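Local coordinates for apolipophorin-3b (Locusta migratoria, PDB 1AEP), which helps load diacylglycerol into the hemolymph lipoprotein lipophorin by covering its growing hydrophobic surface, and so supports lipid transport during insect flight, at residues His16-Ala21 with Glu143-Leu148; Asn20-Leu25 with Ser100-Leu105; Asn39-Gln44 with Asp96-Leu101; Asn46-Lys51 with Asn83-Ala88. One frame throughout, in Å; residues are numbered along the deposited sequence.

Interaction 1 of 4, residues His16-Ala21 with Glu143-Leu148; sequences HTIVNA and EAAANL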
loop_
_atom_site.group_PDB
_atom_site.type_symbol
_atom_site.label_atom_id
_atom_site.label_comp_id
_atom_site.label_asym_id
_atom_site.label_seq_id
_atom_site.Cartn_x
_atom_site.Cartn_y
_atom_site.Cartn_z
ATOM N N HIS A 16 -5.074 7.243 -7.022
ATOM C CA HIS A 16 -4.802 7.354 -8.421
ATOM C C HIS A 16 -3.568 6.546 -8.747
ATOM O O HIS A 16 -3.541 5.754 -9.693
ATOM C CB HIS A 16 -4.597 8.812 -8.766
ATOM C CG HIS A 16 -4.448 9.067 -10.245
ATOM N ND1 HIS A 16 -3.307 9.681 -10.768
ATOM C CD2 HIS A 16 -5.283 8.778 -11.295
ATOM C CE1 HIS A 16 -3.471 9.763 -12.091
ATOM N NE2 HIS A 16 -4.651 9.239 -12.430
ATOM N N THR A 17 -2.557 6.774 -7.935
ATOM C CA THR A 17 -1.308 6.074 -8.111
ATOM C C THR A 17 -1.585 4.590 -8.208
ATOM O O THR A 17 -1.340 3.960 -9.230
ATOM C CB THR A 17 -0.290 6.388 -6.975
ATOM O OG1 THR A 17 0.025 7.746 -6.983
ATOM C CG2 THR A 17 0.995 5.563 -7.109
ATOM N N ILE A 18 -2.128 4.051 -7.140
ATOM C CA ILE A 18 -2.436 2.627 -7.102
ATOM C C ILE A 18 -3.219 2.119 -8.312
ATOM O O ILE A 18 -2.878 1.084 -8.889
ATOM C CB ILE A 18 -3.163 2.250 -5.821
ATOM C CG1 ILE A 18 -2.319 2.618 -4.594
ATOM C CG2 ILE A 18 -3.508 0.791 -5.848
ATOM C CD1 ILE A 18 -2.727 1.878 -3.334
ATOM N N VAL A 19 -4.281 2.831 -8.669
ATOM C CA VAL A 19 -5.098 2.385 -9.781
ATOM C C VAL A 19 -4.297 2.108 -11.053
ATOM O O VAL A 19 -4.460 1.073 -11.709
ATOM C CB VAL A 19 -6.220 3.359 -10.050
ATOM C CG1 VAL A 19 -6.751 3.099 -11.451
ATOM C CG2 VAL A 19 -7.311 3.184 -8.998
ATOM N N ASN A 20 -3.454 3.068 -11.401
ATOM C CA ASN A 20 -2.595 3.013 -12.565
ATOM C C ASN A 20 -1.603 1.842 -12.499
ATOM O O ASN A 20 -1.579 0.990 -13.387
ATOM C CB ASN A 20 -1.883 4.380 -12.553
ATOM C CG ASN A 20 -2.774 5.479 -13.092
ATOM O OD1 ASN A 20 -3.848 5.226 -13.660
ATOM N ND2 ASN A 20 -2.261 6.691 -13.009
ATOM N N ALA A 21 -0.833 1.801 -11.391
ATOM C CA ALA A 21 0.120 0.749 -11.072
ATOM C C ALA A 21 -0.501 -0.599 -11.345
ATOM O O ALA A 21 0.075 -1.430 -12.023
ATOM C CB ALA A 21 0.543 0.794 -9.591
ATOM N N GLU A 143 4.715 6.440 -2.714
ATOM C CA GLU A 143 6.052 6.205 -3.290
ATOM C C GLU A 143 6.301 4.744 -3.629
ATOM O O GLU A 143 6.810 4.409 -4.707
ATOM C CB GLU A 143 7.240 6.789 -2.478
ATOM C CG GLU A 143 8.586 6.990 -3.284
ATOM C CD GLU A 143 8.550 7.881 -4.507
ATOM O OE1 GLU A 143 7.598 8.826 -4.429
ATOM O OE2 GLU A 143 9.306 7.692 -5.487
ATOM N N ALA A 144 5.950 3.870 -2.692
ATOM C CA ALA A 144 6.113 2.462 -2.901
ATOM C C ALA A 144 5.390 2.065 -4.176
ATOM O O ALA A 144 5.950 1.419 -5.053
ATOM C CB ALA A 144 5.566 1.717 -1.708
ATOM N N ALA A 145 4.135 2.499 -4.297
ATOM C CA ALA A 145 3.317 2.238 -5.471
ATOM C C ALA A 145 3.832 2.942 -6.738
ATOM O O ALA A 145 3.692 2.407 -7.837
ATOM C CB ALA A 145 1.855 2.628 -5.199
ATOM N N ALA A 146 4.405 4.146 -6.640
ATOM C CA ALA A 146 4.925 4.780 -7.843
ATOM C C ALA A 146 6.168 4.030 -8.308
ATOM O O ALA A 146 6.380 3.789 -9.489
ATOM C CB ALA A 146 5.328 6.195 -7.557
ATOM N N ASN A 147 6.993 3.638 -7.343
ATOM C CA ASN A 147 8.205 2.912 -7.610
ATOM C C ASN A 147 7.922 1.642 -8.350
ATOM O O ASN A 147 8.576 1.334 -9.346
ATOM C CB ASN A 147 8.854 2.547 -6.318
ATOM C CG ASN A 147 9.828 3.624 -5.932
ATOM O OD1 ASN A 147 10.468 3.527 -4.891
ATOM N ND2 ASN A 147 9.917 4.671 -6.766
ATOM N N LEU A 148 6.935 0.910 -7.847
ATOM C CA LEU A 148 6.513 -0.329 -8.463
ATOM C C LEU A 148 6.143 -0.085 -9.903
ATOM O O LEU A 148 6.583 -0.760 -10.829
ATOM C CB LEU A 148 5.268 -0.854 -7.741
ATOM C CG LEU A 148 4.908 -2.315 -8.014
ATOM C CD1 LEU A 148 4.881 -2.964 -6.665
ATOM C CD2 LEU A 148 3.521 -2.303 -8.543
#
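Thr17 meets Ala145 through its methyl branch: CG2 of Thr17 lies 3.6 Å from CB of Ala145. The same CG2 rests against the start of the next residue, 3.7 Å from the backbone N of Ala146. The Ala145 methyl is also approached by Ile18, whose CG1 lies 4.2 Å from CB of Ala145. One turn further on, Ala21 continues the seam, with CB 3.9 Å from the carbonyl O of Ala145 and 4.4 Å from CD2 of Leu148.

Nothing but van der Waals contact joins the two segments. Small residues suit this seam because the helices run close together: the short axes approach to 8.9 Å and cross at 27° in the same N-to-C sense, so methyl groups can lie almost on the opposite backbone. Leu148 lends a longer branch where Ala21 offers only a methyl.

The two-faced threonine is placed by its first torsion. CG2 stands anti to the backbone N and turns to the alanines, while OG1, beside that N (chi1 -62°), bonds back to the carbonyl O of Gln13 one turn earlier. The polar atom is thereby satisfied within its own helix, which lets an apolar branch serve the interface.

The seam is mostly buried, with Thr17 and Ala146 at its more open edge. The contact joins helix 7-25 to helix 131-154, the first and last of the five-helix bundle, and helix 36-63 packs beside it, with Phe48 touching both Ala144 and Leu148.

Interaction 2 of 4, residues Asn20-Leu25 with Ser100-Leu105; sequences NAAHEL and SLQSAL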
loop_
_atom_site.group_PDB
_atom_site.type_symbol
_atom_site.label_atom_id
_atom_site.label_comp_id
_atom_site.label_asym_id
_atom_site.label_seq_id
_atom_site.Cartn_x
_atom_site.Cartn_y
_atom_site.Cartn_z
ATOM N N ASN A 20 -3.454 3.068 -11.401
ATOM C CA ASN A 20 -2.595 3.013 -12.565
ATOM C C ASN A 20 -1.603 1.842 -12.499
ATOM O O ASN A 20 -1.579 0.990 -13.387
ATOM C CB ASN A 20 -1.883 4.380 -12.553
ATOM C CG ASN A 20 -2.774 5.479 -13.092
ATOM O OD1 ASN A 20 -3.848 5.226 -13.660
ATOM N ND2 ASN A 20 -2.261 6.691 -13.009
ATOM N N ALA A 21 -0.833 1.801 -11.391
ATOM C CA ALA A 21 0.120 0.749 -11.072
ATOM C C ALA A 21 -0.501 -0.599 -11.345
ATOM O O ALA A 21 0.075 -1.430 -12.023
ATOM C CB ALA A 21 0.543 0.794 -9.591
ATOM N N ALA A 22 -1.718 -0.798 -10.843
ATOM C CA ALA A 22 -2.421 -2.046 -11.095
ATOM C C ALA A 22 -2.714 -2.307 -12.575
ATOM O O ALA A 22 -2.582 -3.435 -13.030
ATOM C CB ALA A 22 -3.616 -2.210 -10.216
ATOM N N HIS A 23 -3.085 -1.259 -13.326
ATOM C CA HIS A 23 -3.352 -1.407 -14.750
ATOM C C HIS A 23 -2.159 -2.064 -15.435
ATOM O O HIS A 23 -2.300 -2.996 -16.229
ATOM C CB HIS A 23 -3.607 -0.031 -15.469
ATOM C CG HIS A 23 -4.047 -0.058 -16.939
ATOM N ND1 HIS A 23 -5.360 -0.361 -17.315
ATOM C CD2 HIS A 23 -3.345 0.185 -18.112
ATOM C CE1 HIS A 23 -5.427 -0.311 -18.661
ATOM N NE2 HIS A 23 -4.233 0.010 -19.177
ATOM N N GLU A 24 -0.974 -1.525 -15.124
ATOM C CA GLU A 24 0.321 -1.948 -15.648
ATOM C C GLU A 24 0.753 -3.346 -15.327
ATOM O O GLU A 24 1.511 -3.947 -16.086
ATOM C CB GLU A 24 1.423 -0.948 -15.319
ATOM C CG GLU A 24 1.406 0.180 -16.354
ATOM C CD GLU A 24 2.789 0.504 -16.771
ATOM O OE1 GLU A 24 3.313 -0.440 -17.536
ATOM O OE2 GLU A 24 3.358 1.519 -16.441
ATOM N N LEU A 25 0.272 -3.836 -14.189
ATOM C CA LEU A 25 0.588 -5.168 -13.772
ATOM C C LEU A 25 0.353 -6.148 -14.917
ATOM O O LEU A 25 1.154 -7.056 -15.156
ATOM C CB LEU A 25 -0.257 -5.622 -12.603
ATOM C CG LEU A 25 0.621 -5.580 -11.360
ATOM C CD1 LEU A 25 1.780 -4.662 -11.610
ATOM C CD2 LEU A 25 -0.282 -5.214 -10.184
ATOM N N SER A 100 -2.681 -11.980 -6.828
ATOM C CA SER A 100 -2.252 -11.647 -5.486
ATOM C C SER A 100 -1.790 -10.198 -5.303
ATOM O O SER A 100 -2.197 -9.494 -4.383
ATOM C CB SER A 100 -1.170 -12.648 -5.049
ATOM O OG SER A 100 -1.104 -12.817 -3.640
ATOM N N LEU A 101 -0.921 -9.766 -6.207
ATOM C CA LEU A 101 -0.444 -8.411 -6.133
ATOM C C LEU A 101 -1.572 -7.434 -6.314
ATOM O O LEU A 101 -1.752 -6.530 -5.505
ATOM C CB LEU A 101 0.590 -8.128 -7.202
ATOM C CG LEU A 101 1.880 -7.680 -6.543
ATOM C CD1 LEU A 101 2.819 -7.092 -7.574
ATOM C CD2 LEU A 101 1.601 -6.659 -5.455
ATOM N N GLN A 102 -2.309 -7.621 -7.401
ATOM C CA GLN A 102 -3.437 -6.759 -7.751
ATOM C C GLN A 102 -4.443 -6.552 -6.650
ATOM O O GLN A 102 -5.080 -5.502 -6.543
ATOM C CB GLN A 102 -4.196 -7.287 -8.942
ATOM C CG GLN A 102 -4.297 -6.164 -9.969
ATOM C CD GLN A 102 -5.113 -6.586 -11.125
ATOM O OE1 GLN A 102 -4.612 -6.612 -12.251
ATOM N NE2 GLN A 102 -6.356 -6.967 -10.824
ATOM N N SER A 103 -4.590 -7.583 -5.849
ATOM C CA SER A 103 -5.517 -7.525 -4.761
ATOM C C SER A 103 -4.874 -6.781 -3.622
ATOM O O SER A 103 -5.453 -5.855 -3.058
ATOM C CB SER A 103 -6.011 -8.923 -4.391
ATOM O OG SER A 103 -5.648 -9.275 -3.067
ATOM N N ALA A 104 -3.649 -7.199 -3.311
ATOM C CA ALA A 104 -2.915 -6.566 -2.256
ATOM C C ALA A 104 -2.947 -5.058 -2.453
ATOM O O ALA A 104 -3.267 -4.319 -1.541
ATOM C CB ALA A 104 -1.522 -7.160 -2.176
ATOM N N LEU A 105 -2.676 -4.614 -3.679
ATOM C CA LEU A 105 -2.677 -3.206 -3.993
ATOM C C LEU A 105 -4.013 -2.566 -3.725
ATOM O O LEU A 105 -4.144 -1.490 -3.130
ATOM C CB LEU A 105 -2.290 -2.924 -5.453
ATOM C CG LEU A 105 -0.804 -3.060 -5.806
ATOM C CD1 LEU A 105 -0.674 -2.819 -7.301
ATOM C CD2 LEU A 105 0.060 -2.004 -5.114
#
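Leu25 and Leu105 reach toward each other tip to tip, CD2 of Leu25 lying 3.8 Å from CD1 of Leu105. This is the buried side of the contact. The same Leu105 methyl also approaches the small residues of the opposite helix, 4.2 Å from CB of Ala22 and 4.4 Å from CB of Ala21, while CD2 of Leu25 comes within 4.3 Å of CB of Leu101. Branched leucines fill the interior here. The small Ala22 lets the backbones come close at Gln102, their CA atoms 5.9 Å apart.

The more open side belongs to Gln102, partly exposed like Ala22. Its stem still packs well, CG lying 4.0 Å from CB of Ala22 and the chain sliding past Leu25 in the opposite direction. The looser part is the amide: extended beyond CG (chi2 -176°), the chain reaches over toward helix 7-25 and brings OE1 of Gln102 to 3.8 Å from the carbonyl O of Ala22, two acceptors with no hydrogen bond between them. A glutamine suits such a border, apolar in its stem and polar at its end.

The helices run antiparallel, at 173°. Helix 131-154 touches Leu25 through Ile152, and helix 36-63 touches Leu101 through Ala45 and Leu105 through Phe48.

Interaction 3 of 4, residues Asn39-Gln44 with Asp96-Leu101; sequences NLLTEQ and DQLNSL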
loop_
_atom_site.group_PDB
_atom_site.type_symbol
_atom_site.label_atom_id
_atom_site.label_comp_id
_atom_site.label_asym_id
_atom_site.label_seq_id
_atom_site.Cartn_x
_atom_site.Cartn_y
_atom_site.Cartn_z
ATOM N N ASN A 39 9.561 -13.427 -11.998
ATOM C CA ASN A 39 10.646 -13.044 -11.142
ATOM C C ASN A 39 10.598 -11.552 -10.879
ATOM O O ASN A 39 10.816 -11.066 -9.757
ATOM C CB ASN A 39 11.960 -13.492 -11.810
ATOM C CG ASN A 39 12.532 -14.717 -11.148
ATOM O OD1 ASN A 39 13.283 -14.622 -10.175
ATOM N ND2 ASN A 39 12.163 -15.874 -11.669
ATOM N N LEU A 40 10.238 -10.841 -11.948
ATOM C CA LEU A 40 10.093 -9.407 -11.862
ATOM C C LEU A 40 9.027 -9.067 -10.808
ATOM O O LEU A 40 9.248 -8.376 -9.807
ATOM C CB LEU A 40 9.741 -8.845 -13.271
ATOM C CG LEU A 40 8.927 -7.549 -13.236
ATOM C CD1 LEU A 40 9.836 -6.342 -13.271
ATOM C CD2 LEU A 40 7.946 -7.411 -14.365
ATOM N N LEU A 41 7.845 -9.600 -11.023
ATOM C CA LEU A 41 6.736 -9.418 -10.136
ATOM C C LEU A 41 7.056 -9.765 -8.677
ATOM O O LEU A 41 6.788 -8.990 -7.751
ATOM C CB LEU A 41 5.647 -10.380 -10.710
ATOM C CG LEU A 41 4.459 -9.619 -11.244
ATOM C CD1 LEU A 41 5.023 -8.387 -11.894
ATOM C CD2 LEU A 41 3.667 -10.442 -12.216
ATOM N N THR A 42 7.588 -10.959 -8.487
ATOM C CA THR A 42 7.853 -11.393 -7.150
ATOM C C THR A 42 8.696 -10.408 -6.422
ATOM O O THR A 42 8.475 -10.106 -5.255
ATOM C CB THR A 42 8.473 -12.724 -7.128
ATOM O OG1 THR A 42 7.493 -13.609 -7.606
ATOM C CG2 THR A 42 8.646 -13.009 -5.643
ATOM N N GLU A 43 9.642 -9.904 -7.179
ATOM C CA GLU A 43 10.566 -8.923 -6.675
ATOM C C GLU A 43 9.857 -7.669 -6.257
ATOM O O GLU A 43 9.960 -7.202 -5.125
ATOM C CB GLU A 43 11.537 -8.590 -7.804
ATOM C CG GLU A 43 12.681 -7.695 -7.343
ATOM C CD GLU A 43 13.823 -7.693 -8.317
ATOM O OE1 GLU A 43 13.917 -6.920 -9.246
ATOM O OE2 GLU A 43 14.727 -8.645 -8.065
ATOM N N GLN A 44 9.132 -7.116 -7.201
ATOM C CA GLN A 44 8.385 -5.913 -6.950
ATOM C C GLN A 44 7.441 -6.063 -5.771
ATOM O O GLN A 44 7.347 -5.195 -4.898
ATOM C CB GLN A 44 7.647 -5.605 -8.249
ATOM C CG GLN A 44 8.690 -5.208 -9.284
ATOM C CD GLN A 44 9.631 -4.199 -8.662
ATOM O OE1 GLN A 44 9.202 -3.142 -8.177
ATOM N NE2 GLN A 44 10.920 -4.524 -8.645
ATOM N N ASP A 96 -1.347 -16.525 -10.362
ATOM C CA ASP A 96 -1.703 -16.281 -8.993
ATOM C C ASP A 96 -0.960 -15.109 -8.425
ATOM O O ASP A 96 -1.505 -14.344 -7.637
ATOM C CB ASP A 96 -1.700 -17.571 -8.170
ATOM C CG ASP A 96 -2.644 -18.533 -8.835
ATOM O OD1 ASP A 96 -3.712 -18.184 -9.308
ATOM O OD2 ASP A 96 -2.186 -19.762 -8.916
ATOM N N GLN A 97 0.284 -14.974 -8.873
ATOM C CA GLN A 97 1.167 -13.899 -8.484
ATOM C C GLN A 97 0.594 -12.550 -8.836
ATOM O O GLN A 97 0.682 -11.576 -8.084
ATOM C CB GLN A 97 2.466 -14.085 -9.269
ATOM C CG GLN A 97 3.592 -13.256 -8.647
ATOM C CD GLN A 97 3.693 -13.423 -7.142
ATOM O OE1 GLN A 97 3.588 -14.549 -6.599
ATOM N NE2 GLN A 97 3.881 -12.289 -6.475
ATOM N N LEU A 98 0.034 -12.521 -10.023
ATOM C CA LEU A 98 -0.540 -11.330 -10.558
ATOM C C LEU A 98 -1.805 -10.975 -9.826
ATOM O O LEU A 98 -2.040 -9.808 -9.501
ATOM C CB LEU A 98 -0.837 -11.514 -12.028
ATOM C CG LEU A 98 -0.226 -10.429 -12.880
ATOM C CD1 LEU A 98 0.519 -11.103 -13.994
ATOM C CD2 LEU A 98 -1.318 -9.589 -13.494
ATOM N N ASN A 99 -2.618 -11.994 -9.586
ATOM C CA ASN A 99 -3.867 -11.809 -8.890
ATOM C C ASN A 99 -3.613 -11.301 -7.491
ATOM O O ASN A 99 -4.199 -10.323 -7.047
ATOM C CB ASN A 99 -4.709 -13.106 -8.819
ATOM C CG ASN A 99 -5.072 -13.672 -10.173
ATOM O OD1 ASN A 99 -5.238 -14.880 -10.333
ATOM N ND2 ASN A 99 -5.147 -12.791 -11.143
ATOM N N SER A 100 -2.681 -11.980 -6.828
ATOM C CA SER A 100 -2.252 -11.647 -5.486
ATOM C C SER A 100 -1.790 -10.198 -5.303
ATOM O O SER A 100 -2.197 -9.494 -4.383
ATOM C CB SER A 100 -1.170 -12.648 -5.049
ATOM O OG SER A 100 -1.104 -12.817 -3.640
ATOM N N LEU A 101 -0.921 -9.766 -6.207
ATOM C CA LEU A 101 -0.444 -8.411 -6.133
ATOM C C LEU A 101 -1.572 -7.434 -6.314
ATOM O O LEU A 101 -1.752 -6.530 -5.505
ATOM C CB LEU A 101 0.590 -8.128 -7.202
ATOM C CG LEU A 101 1.880 -7.680 -6.543
ATOM C CD1 LEU A 101 2.819 -7.092 -7.574
ATOM C CD2 LEU A 101 1.601 -6.659 -5.455
#
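The two helical segments run in the same direction at 28°, their short axes 10.1 Å apart at closest, with Thr42 and Gln97 nearest in backbone register. Branched leucines fill the apolar centre: CD2 of Leu41 lies 3.7 Å from CD1 of Leu98, the two side chains meeting at a slant, and CB of Leu41 is 4.1 Å from CG of Gln97. Leu101 flanks this pair, with CD1 4.4 Å from the carbonyl O of Leu41.

Beside the leucines, Thr42 and Gln97 cross at about a right angle. OG1 of Thr42 is 3.8 Å from CD of Gln97, a contact without a hydrogen bond; the hydroxyl is instead bonded to the carbonyl O of Leu38. Glutamine suits its buried place: with CG anti to the backbone N (chi1 -164°), its apolar stem packs on Leu41, and NE2 makes a weak hydrogen bond to the loop carbonyl O of Ala88. An alanine in place of Gln97 would probably leave the Ala88 carbonyl without this weak donor and open a gap beside Leu41 and Thr42.

The contact binds helix 36-63 to helix 94-121, with Thr28, in the loop after helix 7-25, touching both Leu41 and Leu98.

Interaction 4 of 4, residues Asn46-Lys51 with Asn83-Ala88; sequences NAFKTK and NSIHDA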
loop_
_atom_site.group_PDB
_atom_site.type_symbol
_atom_site.label_atom_id
_atom_site.label_comp_id
_atom_site.label_asym_id
_atom_site.label_seq_id
_atom_site.Cartn_x
_atom_site.Cartn_y
_atom_site.Cartn_z
ATOM N N ASN A 46 7.777 -7.920 -3.375
ATOM C CA ASN A 46 8.523 -7.941 -2.162
ATOM C C ASN A 46 8.996 -6.579 -1.748
ATOM O O ASN A 46 9.065 -6.263 -0.573
ATOM C CB ASN A 46 9.626 -8.976 -2.177
ATOM C CG ASN A 46 9.177 -10.353 -1.725
ATOM O OD1 ASN A 46 8.385 -10.506 -0.753
ATOM N ND2 ASN A 46 9.686 -11.369 -2.407
ATOM N N ALA A 47 9.328 -5.767 -2.736
ATOM C CA ALA A 47 9.787 -4.425 -2.431
ATOM C C ALA A 47 8.683 -3.601 -1.768
ATOM O O ALA A 47 8.911 -2.864 -0.808
ATOM C CB ALA A 47 10.215 -3.823 -3.738
ATOM N N PHE A 48 7.477 -3.759 -2.289
ATOM C CA PHE A 48 6.314 -3.081 -1.801
ATOM C C PHE A 48 5.998 -3.503 -0.411
ATOM O O PHE A 48 5.871 -2.710 0.538
ATOM C CB PHE A 48 5.191 -3.613 -2.699
ATOM C CG PHE A 48 3.941 -2.822 -2.561
ATOM C CD1 PHE A 48 3.866 -1.509 -3.014
ATOM C CD2 PHE A 48 2.830 -3.369 -1.926
ATOM C CE1 PHE A 48 2.713 -0.744 -2.855
ATOM C CE2 PHE A 48 1.679 -2.612 -1.734
ATOM C CZ PHE A 48 1.624 -1.293 -2.184
ATOM N N LYS A 49 5.849 -4.813 -0.314
ATOM C CA LYS A 49 5.512 -5.410 0.953
ATOM C C LYS A 49 6.415 -4.829 2.018
ATOM O O LYS A 49 6.012 -4.504 3.133
ATOM C CB LYS A 49 5.817 -6.871 0.692
ATOM C CG LYS A 49 5.516 -7.910 1.747
ATOM C CD LYS A 49 5.109 -9.248 1.134
ATOM C CE LYS A 49 6.143 -10.394 1.233
ATOM N NZ LYS A 49 5.533 -11.733 1.189
ATOM N N THR A 50 7.682 -4.724 1.649
ATOM C CA THR A 50 8.731 -4.243 2.552
ATOM C C THR A 50 8.463 -2.858 3.071
ATOM O O THR A 50 8.657 -2.546 4.235
ATOM C CB THR A 50 10.149 -4.388 1.945
ATOM O OG1 THR A 50 10.613 -5.718 1.969
ATOM C CG2 THR A 50 11.192 -3.429 2.482
ATOM N N LYS A 51 8.079 -2.004 2.140
ATOM C CA LYS A 51 7.781 -0.635 2.442
ATOM C C LYS A 51 6.512 -0.493 3.293
ATOM O O LYS A 51 6.527 0.216 4.295
ATOM C CB LYS A 51 7.685 0.157 1.163
ATOM C CG LYS A 51 9.053 0.440 0.589
ATOM C CD LYS A 51 9.778 1.497 1.380
ATOM C CE LYS A 51 11.196 1.763 0.882
ATOM N NZ LYS A 51 12.067 2.459 1.845
ATOM N N ASN A 83 -1.757 -7.102 7.166
ATOM C CA ASN A 83 -2.411 -8.327 6.792
ATOM C C ASN A 83 -2.749 -8.414 5.319
ATOM O O ASN A 83 -2.809 -9.493 4.734
ATOM C CB ASN A 83 -3.565 -8.717 7.720
ATOM C CG ASN A 83 -3.035 -8.924 9.137
ATOM O OD1 ASN A 83 -3.787 -9.235 10.071
ATOM N ND2 ASN A 83 -1.716 -8.730 9.311
ATOM N N SER A 84 -2.963 -7.279 4.704
ATOM C CA SER A 84 -3.289 -7.348 3.309
ATOM C C SER A 84 -2.085 -7.508 2.409
ATOM O O SER A 84 -2.251 -7.717 1.216
ATOM C CB SER A 84 -4.310 -6.342 2.827
ATOM O OG SER A 84 -3.944 -5.050 3.212
ATOM N N ILE A 85 -0.869 -7.457 2.972
ATOM C CA ILE A 85 0.330 -7.626 2.148
ATOM C C ILE A 85 1.186 -8.883 2.401
ATOM O O ILE A 85 1.750 -9.442 1.458
ATOM C CB ILE A 85 1.194 -6.381 1.954
ATOM C CG1 ILE A 85 1.410 -5.593 3.249
ATOM C CG2 ILE A 85 0.638 -5.502 0.855
ATOM C CD1 ILE A 85 2.658 -6.018 4.010
ATOM N N HIS A 86 1.292 -9.297 3.662
ATOM C CA HIS A 86 2.092 -10.445 4.075
ATOM C C HIS A 86 2.264 -11.537 3.033
ATOM O O HIS A 86 3.374 -11.956 2.687
ATOM C CB HIS A 86 1.643 -11.080 5.391
ATOM C CG HIS A 86 2.825 -11.658 6.100
ATOM N ND1 HIS A 86 4.015 -10.943 6.270
ATOM C CD2 HIS A 86 2.999 -12.891 6.648
ATOM C CE1 HIS A 86 4.865 -11.737 6.920
ATOM N NE2 HIS A 86 4.284 -12.918 7.162
ATOM N N ASP A 87 1.133 -11.996 2.535
ATOM C CA ASP A 87 1.122 -13.052 1.555
ATOM C C ASP A 87 0.819 -12.549 0.179
ATOM O O ASP A 87 -0.266 -12.758 -0.337
ATOM C CB ASP A 87 0.061 -14.073 1.905
ATOM C CG ASP A 87 0.471 -14.893 3.073
ATOM O OD1 ASP A 87 1.584 -15.384 3.215
ATOM O OD2 ASP A 87 -0.505 -15.038 3.962
ATOM N N ALA A 88 1.786 -11.896 -0.433
ATOM C CA ALA A 88 1.535 -11.376 -1.743
ATOM C C ALA A 88 2.546 -11.809 -2.786
ATOM O O ALA A 88 2.312 -11.653 -3.988
ATOM C CB ALA A 88 1.342 -9.886 -1.670
#
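In the five-helix bundle of apolipophorin III, the connection between helix 69-83 and helix 94-121 folds over the flank of helix 36-63, and Lys49 and Phe48 of that helix receive it. The loop lays Ile85 inward, and the CA atoms of Lys49 and Ile85 come within 5.8 Å.

Phe48 and Ile85 form the buried half. Their side chains cross at about a right angle, and CG2 of Ile85 sits at the edge of the aromatic ring, near its plane, 4.0 Å from CE2 of Phe48. A large flat ring suits this position because it has several neighbours to serve: it also touches Leu105 of helix 94-121 and Ala144 and Leu148 of helix 131-154. Ile85 in turn packs on Ala104, so the loop is held on helix 94-121 as well.

Lys49 makes the more exposed half. Its CG stands anti to the backbone N (chi1 -176°), and the bends that follow at chi2 and chi3 lead the chain across the loop. The ammonium gives an N-H to the backbone: NZ of Lys49 bonds to O of His86 at 2.6 Å, tilted 30° from the carbonyl plane. A methionine in place of Lys49 would probably leave the His86 carbonyl without its ammonium donor and the loop less firmly tied to the helix. The lysine stem is apolar enough to pack on Ile85, CG of Lys49 lying 4.1 Å from CD1 of Ile85, whereas CD of Lys49 comes 3.4 Å from the carbonyl O of Ile85.

How the interactions relate
Along the chain, interaction 4 is nested within interaction 3, and both fall inside the long loop closed by interaction 1. Interactions 1 and 2 start from the same part of helix 7-25, their centres about 9 Å apart, and diverge to helices 131-154 and 94-121. Interactions 2 and 3 share Ser100 and Leu101 of helix 94-121, again with centres about 9 Å apart; interactions 3 and 4 share helix 36-63. Phe48 links interaction 4 to interactions 1 and 2. Together the four contacts tie four of the five helices and one interhelical loop around a common apolar interior, consistent with a soluble bundle that could open to expose this surface to lipid.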